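Local coordinates for protein putative peptidase M23 (Pseudomonas aeruginosa PAO1, PDB 2HSI) that probably acts as a zinc-dependent metalloendopeptidase of the M23 family, with one zinc ion bound in its beta-sheet domain, at residues L183-P188 with P258-N263; L229-V234 with L246-A251. All coordinates share one frame; numbering follows the deposited sequence.

Contact 1 of 2, residues L183-P188 with P258-N263. With ZN (zinc ion), chain C.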
loop_
_atom_site.group_PDB
_atom_site.type_symbol
_atom_site.label_atom_id
_atom_site.label_comp_id
_atom_site.label_asym_id
_atom_site.label_seq_id
_atom_site.Cartn_x
_atom_site.Cartn_y
_atom_site.Cartn_z
ATOM N N LEU A 183 6.654 3.308 -7.022
ATOM C CA LEU A 183 6.765 3.067 -8.459
ATOM C C LEU A 183 6.445 4.325 -9.271
ATOM O O LEU A 183 5.432 4.986 -9.034
ATOM C CB LEU A 183 5.841 1.909 -8.868
ATOM C CG LEU A 183 5.641 1.535 -10.341
ATOM C CD1 LEU A 183 6.943 1.057 -10.992
ATOM C CD2 LEU A 183 4.538 0.484 -10.468
ATOM N N ASP A 184 7.313 4.650 -10.229
ATOM C CA ASP A 184 7.086 5.797 -11.114
ATOM C C ASP A 184 6.459 5.395 -12.436
ATOM O O ASP A 184 6.632 4.264 -12.900
ATOM C CB ASP A 184 8.388 6.547 -11.394
ATOM C CG ASP A 184 8.755 7.510 -10.303
ATOM O OD1 ASP A 184 8.038 7.570 -9.277
ATOM O OD2 ASP A 184 9.778 8.207 -10.459
ATOM N N PHE A 185 5.736 6.340 -13.034
ATOM C CA PHE A 185 5.196 6.190 -14.377
ATOM C C PHE A 185 5.610 7.392 -15.217
ATOM O O PHE A 185 5.563 8.535 -14.743
ATOM C CB PHE A 185 3.673 6.078 -14.357
ATOM C CG PHE A 185 3.154 4.849 -13.659
ATOM C CD1 PHE A 185 2.865 3.696 -14.381
ATOM C CD2 PHE A 185 2.936 4.850 -12.280
ATOM C CE1 PHE A 185 2.381 2.552 -13.743
ATOM C CE2 PHE A 185 2.455 3.713 -11.631
ATOM C CZ PHE A 185 2.178 2.560 -12.365
ATOM N N ALA A 186 6.029 7.118 -16.451
ATOM C CA ALA A 186 6.379 8.158 -17.415
ATOM C C ALA A 186 5.115 8.697 -18.082
ATOM O O ALA A 186 4.674 8.187 -19.117
ATOM C CB ALA A 186 7.360 7.620 -18.451
ATOM N N VAL A 187 4.518 9.704 -17.449
ATOM C CA VAL A 187 3.321 10.383 -17.961
ATOM C C VAL A 187 3.473 11.898 -17.774
ATOM O O VAL A 187 4.138 12.337 -16.830
ATOM C CB VAL A 187 1.993 9.881 -17.291
ATOM C CG1 VAL A 187 1.565 8.523 -17.840
ATOM C CG2 VAL A 187 2.103 9.851 -15.774
ATOM N N PRO A 188 2.882 12.705 -18.681
ATOM C CA PRO A 188 2.998 14.162 -18.540
ATOM C C PRO A 188 2.128 14.740 -17.420
ATOM O O PRO A 188 1.251 14.047 -16.900
ATOM C CB PRO A 188 2.518 14.679 -19.900
ATOM C CG PRO A 188 1.558 13.634 -20.375
ATOM C CD PRO A 188 2.115 12.327 -19.888
ATOM N N PRO A 258 7.622 16.630 -14.204
ATOM C CA PRO A 258 6.467 15.807 -13.822
ATOM C C PRO A 258 6.884 14.459 -13.232
ATOM O O PRO A 258 7.685 13.730 -13.830
ATOM C CB PRO A 258 5.713 15.611 -15.144
ATOM C CG PRO A 258 6.195 16.709 -16.029
ATOM C CD PRO A 258 7.620 16.927 -15.648
ATOM N N HIS A 259 6.349 14.155 -12.052
ATOM C CA HIS A 259 6.740 12.971 -11.296
ATOM C C HIS A 259 5.509 12.268 -10.710
ATOM O O HIS A 259 5.050 12.575 -9.607
ATOM C CB HIS A 259 7.785 13.350 -10.227
ATOM C CG HIS A 259 8.260 12.205 -9.378
ATOM N ND1 HIS A 259 8.931 12.399 -8.189
ATOM C CD2 HIS A 259 8.164 10.863 -9.538
ATOM C CE1 HIS A 259 9.224 11.229 -7.652
ATOM N NE2 HIS A 259 8.766 10.280 -8.448
ATOM N N MET A 260 4.988 11.325 -11.485
ATOM C CA MET A 260 3.924 10.430 -11.054
ATOM C C MET A 260 4.499 9.349 -10.120
ATOM O O MET A 260 5.157 8.417 -10.570
ATOM C CB MET A 260 3.267 9.822 -12.296
ATOM C CG MET A 260 2.280 8.693 -12.052
ATOM S SD MET A 260 0.986 9.101 -10.891
ATOM C CE MET A 260 0.518 7.449 -10.370
ATOM N N HIS A 261 4.277 9.509 -8.818
ATOM C CA HIS A 261 4.783 8.566 -7.818
ATOM C C HIS A 261 3.636 7.882 -7.077
ATOM O O HIS A 261 2.741 8.547 -6.549
ATOM C CB HIS A 261 5.731 9.260 -6.826
ATOM C CG HIS A 261 6.354 8.331 -5.824
ATOM N ND1 HIS A 261 7.613 7.794 -5.984
ATOM C CD2 HIS A 261 5.895 7.852 -4.644
ATOM C CE1 HIS A 261 7.898 7.019 -4.952
ATOM N NE2 HIS A 261 6.868 7.035 -4.126
ATOM N N TRP A 262 3.702 6.553 -7.028
ATOM C CA TRP A 262 2.698 5.712 -6.368
ATOM C C TRP A 262 3.350 4.807 -5.322
ATOM O O TRP A 262 4.236 4.005 -5.652
ATOM C CB TRP A 262 1.962 4.881 -7.427
ATOM C CG TRP A 262 0.927 3.872 -6.924
ATOM C CD1 TRP A 262 0.137 3.976 -5.813
ATOM C CD2 TRP A 262 0.563 2.638 -7.556
ATOM N NE1 TRP A 262 -0.693 2.885 -5.717
ATOM C CE2 TRP A 262 -0.450 2.048 -6.773
ATOM C CE3 TRP A 262 1.000 1.972 -8.712
ATOM C CZ2 TRP A 262 -1.033 0.817 -7.098
ATOM C CZ3 TRP A 262 0.423 0.745 -9.035
ATOM C CH2 TRP A 262 -0.586 0.181 -8.226
ATOM N N ASN A 263 2.928 4.960 -4.064
ATOM C CA ASN A 263 3.307 4.042 -2.979
ATOM C C ASN A 263 2.181 3.081 -2.686
ATOM O O ASN A 263 1.021 3.480 -2.719
ATOM C CB ASN A 263 3.606 4.807 -1.684
ATOM C CG ASN A 263 4.896 5.594 -1.750
ATOM O OD1 ASN A 263 5.867 5.159 -2.362
ATOM N ND2 ASN A 263 4.913 6.757 -1.115
HETATM ZN ZN ZN C . 8.949 8.073 -7.594
#

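Contact 2 of 2, residues L229-V234 with L246-A251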
loop_
_atom_site.group_PDB
_atom_site.type_symbol
_atom_site.label_atom_id
_atom_site.label_comp_id
_atom_site.label_asym_id
_atom_site.label_seq_id
_atom_site.Cartn_x
_atom_site.Cartn_y
_atom_site.Cartn_z
ATOM N N LEU A 229 1.227 15.780 -6.962
ATOM C CA LEU A 229 0.075 16.054 -7.848
ATOM C C LEU A 229 -0.022 17.541 -8.193
ATOM O O LEU A 229 0.375 18.380 -7.397
ATOM C CB LEU A 229 -1.242 15.597 -7.209
ATOM C CG LEU A 229 -1.626 14.116 -7.355
ATOM C CD1 LEU A 229 -0.667 13.217 -6.618
ATOM C CD2 LEU A 229 -3.036 13.864 -6.856
ATOM N N SER A 230 -0.539 17.856 -9.380
ATOM C CA SER A 230 -0.843 19.236 -9.736
ATOM C C SER A 230 -2.212 19.649 -9.167
ATOM O O SER A 230 -2.445 20.811 -8.839
ATOM C CB SER A 230 -0.809 19.406 -11.259
ATOM O OG SER A 230 -1.775 18.569 -11.894
ATOM N N LYS A 231 -3.100 18.667 -9.033
ATOM C CA LYS A 231 -4.494 18.887 -8.703
ATOM C C LYS A 231 -4.964 17.665 -7.920
ATOM O O LYS A 231 -4.610 16.539 -8.275
ATOM C CB LYS A 231 -5.288 19.002 -10.012
ATOM C CG LYS A 231 -6.188 20.208 -10.156
ATOM C CD LYS A 231 -7.631 19.848 -9.840
ATOM C CE LYS A 231 -8.653 20.803 -10.470
ATOM N NZ LYS A 231 -8.522 20.958 -11.943
ATOM N N ILE A 232 -5.719 17.899 -6.844
ATOM C CA ILE A 232 -6.421 16.850 -6.096
ATOM C C ILE A 232 -7.931 17.099 -6.227
ATOM O O ILE A 232 -8.416 18.172 -5.870
ATOM C CB ILE A 232 -5.985 16.813 -4.592
ATOM C CG1 ILE A 232 -4.509 16.397 -4.464
ATOM C CG2 ILE A 232 -6.882 15.868 -3.776
ATOM C CD1 ILE A 232 -3.914 16.594 -3.083
ATOM N N ASP A 233 -8.656 16.100 -6.747
ATOM C CA ASP A 233 -10.077 16.227 -7.114
ATOM C C ASP A 233 -11.027 15.652 -6.073
ATOM O O ASP A 233 -12.252 15.753 -6.214
ATOM C CB ASP A 233 -10.342 15.533 -8.461
ATOM C CG ASP A 233 -9.645 16.222 -9.618
ATOM O OD1 ASP A 233 -9.327 17.410 -9.470
ATOM O OD2 ASP A 233 -9.414 15.587 -10.664
ATOM N N VAL A 234 -10.456 15.041 -5.041
ATOM C CA VAL A 234 -11.215 14.403 -3.969
ATOM C C VAL A 234 -11.119 15.175 -2.646
ATOM O O VAL A 234 -10.253 16.037 -2.476
ATOM C CB VAL A 234 -10.761 12.931 -3.752
ATOM C CG1 VAL A 234 -11.205 12.062 -4.928
ATOM C CG2 VAL A 234 -9.234 12.855 -3.563
ATOM N N LEU A 246 -8.678 10.632 -8.744
ATOM C CA LEU A 246 -8.160 11.245 -7.515
ATOM C C LEU A 246 -7.654 12.664 -7.749
ATOM O O LEU A 246 -7.770 13.529 -6.878
ATOM C CB LEU A 246 -7.029 10.380 -6.934
ATOM C CG LEU A 246 -7.445 8.945 -6.591
ATOM C CD1 LEU A 246 -6.235 8.143 -6.125
ATOM C CD2 LEU A 246 -8.560 8.926 -5.539
ATOM N N GLY A 247 -7.095 12.886 -8.934
ATOM C CA GLY A 247 -6.468 14.150 -9.278
ATOM C C GLY A 247 -5.620 14.008 -10.519
ATOM O O GLY A 247 -5.827 13.088 -11.310
ATOM N N LYS A 248 -4.665 14.920 -10.687
ATOM C CA LYS A 248 -3.879 15.030 -11.910
ATOM C C LYS A 248 -2.376 15.018 -11.600
ATOM O O LYS A 248 -1.944 15.594 -10.595
ATOM C CB LYS A 248 -4.257 16.328 -12.660
ATOM C CG LYS A 248 -5.389 16.248 -13.720
ATOM C CD LYS A 248 -6.701 15.652 -13.226
ATOM C CE LYS A 248 -7.911 16.136 -14.012
ATOM N NZ LYS A 248 -8.438 17.420 -13.457
ATOM N N VAL A 249 -1.593 14.367 -12.462
ATOM C CA VAL A 249 -0.117 14.323 -12.354
ATOM C C VAL A 249 0.508 15.733 -12.354
ATOM O O VAL A 249 0.035 16.629 -13.053
ATOM C CB VAL A 249 0.511 13.430 -13.483
ATOM C CG1 VAL A 249 2.047 13.499 -13.504
ATOM C CG2 VAL A 249 0.086 11.983 -13.320
ATOM N N GLY A 250 1.545 15.931 -11.543
ATOM C CA GLY A 250 2.264 17.202 -11.538
ATOM C C GLY A 250 3.700 17.112 -11.068
ATOM O O GLY A 250 4.315 16.038 -11.088
ATOM N N ALA A 251 4.209 18.250 -10.601
ATOM C CA ALA A 251 5.604 18.399 -10.201
ATOM C C ALA A 251 5.737 19.205 -8.911
ATOM O O ALA A 251 6.763 19.853 -8.689
ATOM C CB ALA A 251 6.393 19.080 -11.319
#

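Contact 1 of 2, residues L183-P188 with P258-N263
Leu183 and Trp262 exchange both backbone hydrogen bonds of an antiparallel pair, nearly straight from Leu183 N to Trp262 O at 2.9 Å and somewhat longer from Trp262 N to Leu183 O at 3.1 Å. The short strand axes of 183-185 and 260-263 run 150° apart. The next pair, Asp184 with His261, is non-hydrogen-bonded and turns its side chains to the zinc ion. Asp184 binds through OD1 alone, 2.0 Å from the zinc, with OD2 at 3.0 Å. With CG anti to the backbone N (chi1 -176°), His261 brings ND1 to 2.1 Å from the zinc ion; its NE2 donates to Asn263 OD1, which helps to fix the ring's rotation. His259, two residues before His261, sets its ring plane 74° from the Asp184 carboxylate. On the other face of the sheet, Phe185 and Trp262 meet edge to edge, Phe185 CE2 lying 3.7 Å from Trp262 CE3. Met260 runs alongside Phe185 and meets Val187 CG2. His180 and Asp184, the HxxxD pair, with His261, the second His of HxH, form the canonical ligand set of the LAS-type M23 fold; here His259, the first His, also binds, its NE2 2.4 Å from the zinc ion.

Contact 2 of 2, residues L229-V234 with L246-A251
Asp233 N donates to Leu246 O at 2.7 Å and Lys248 N to Lys231 O at 2.9 Å, and these two bonds are joined by a third, from Ser230 N to Lys248 O. The carbonyl of Lys248 is thus taken by Ser230 N rather than by Lys231 N, so the Lys231-Lys248 pair is irregular on this side. Beside it the Ser230 hydroxyl, set between its own backbone N and carbonyl carbon (chi1 61°), donates to Val249 O at 2.9 Å; it comes from above the carbonyl plane, 59° out of it, so the bond does not lie on a lone pair. Ser230 thereby binds the successive carbonyls of Lys248 and Val249. The chains of Lys231 and Lys248 run alongside each other, their NZ atoms 3.8 Å apart. The weak salt bridge from Lys248 NZ to Asp233 OD2, at 3.5 Å, probably offsets part of this repulsion. Gly247 faces Ile232 at a CA to CA distance of only 4.2 Å, and its CA also makes a CA-H...O contact with Lys231 O. Farther out, Val234 CG1 packs on Leu246 CD2 at 4.1 Å. Strand 245-248 is the middle of a three-stranded antiparallel sheet, between 231-232 and 192-194, while Leu229 and Val234 rest on Val214 of strand 213-219, and Ile232 and Val234 reach strand 199-207.

Overall arrangement
From the N terminus the chain passes through the six-stranded antiparallel sheet and helix 127-141 before reaching 183-188, the first half of contact 1. It then builds strands 192-194, 199-207, 213-219 and 222-229, and contact 2 closes a short loop of 11 residues between 229-234 and 246-251. Only afterwards does 258-263 return to close contact 1, so the smaller loop lies wholly within the larger. Contact 1 belongs to the seven-stranded sheet and contact 2 to the three-stranded one. The two are joined by a probable hydrogen bond from His259 N to Gly250 O and by Val249 packing against Val187, Pro188 and Met260.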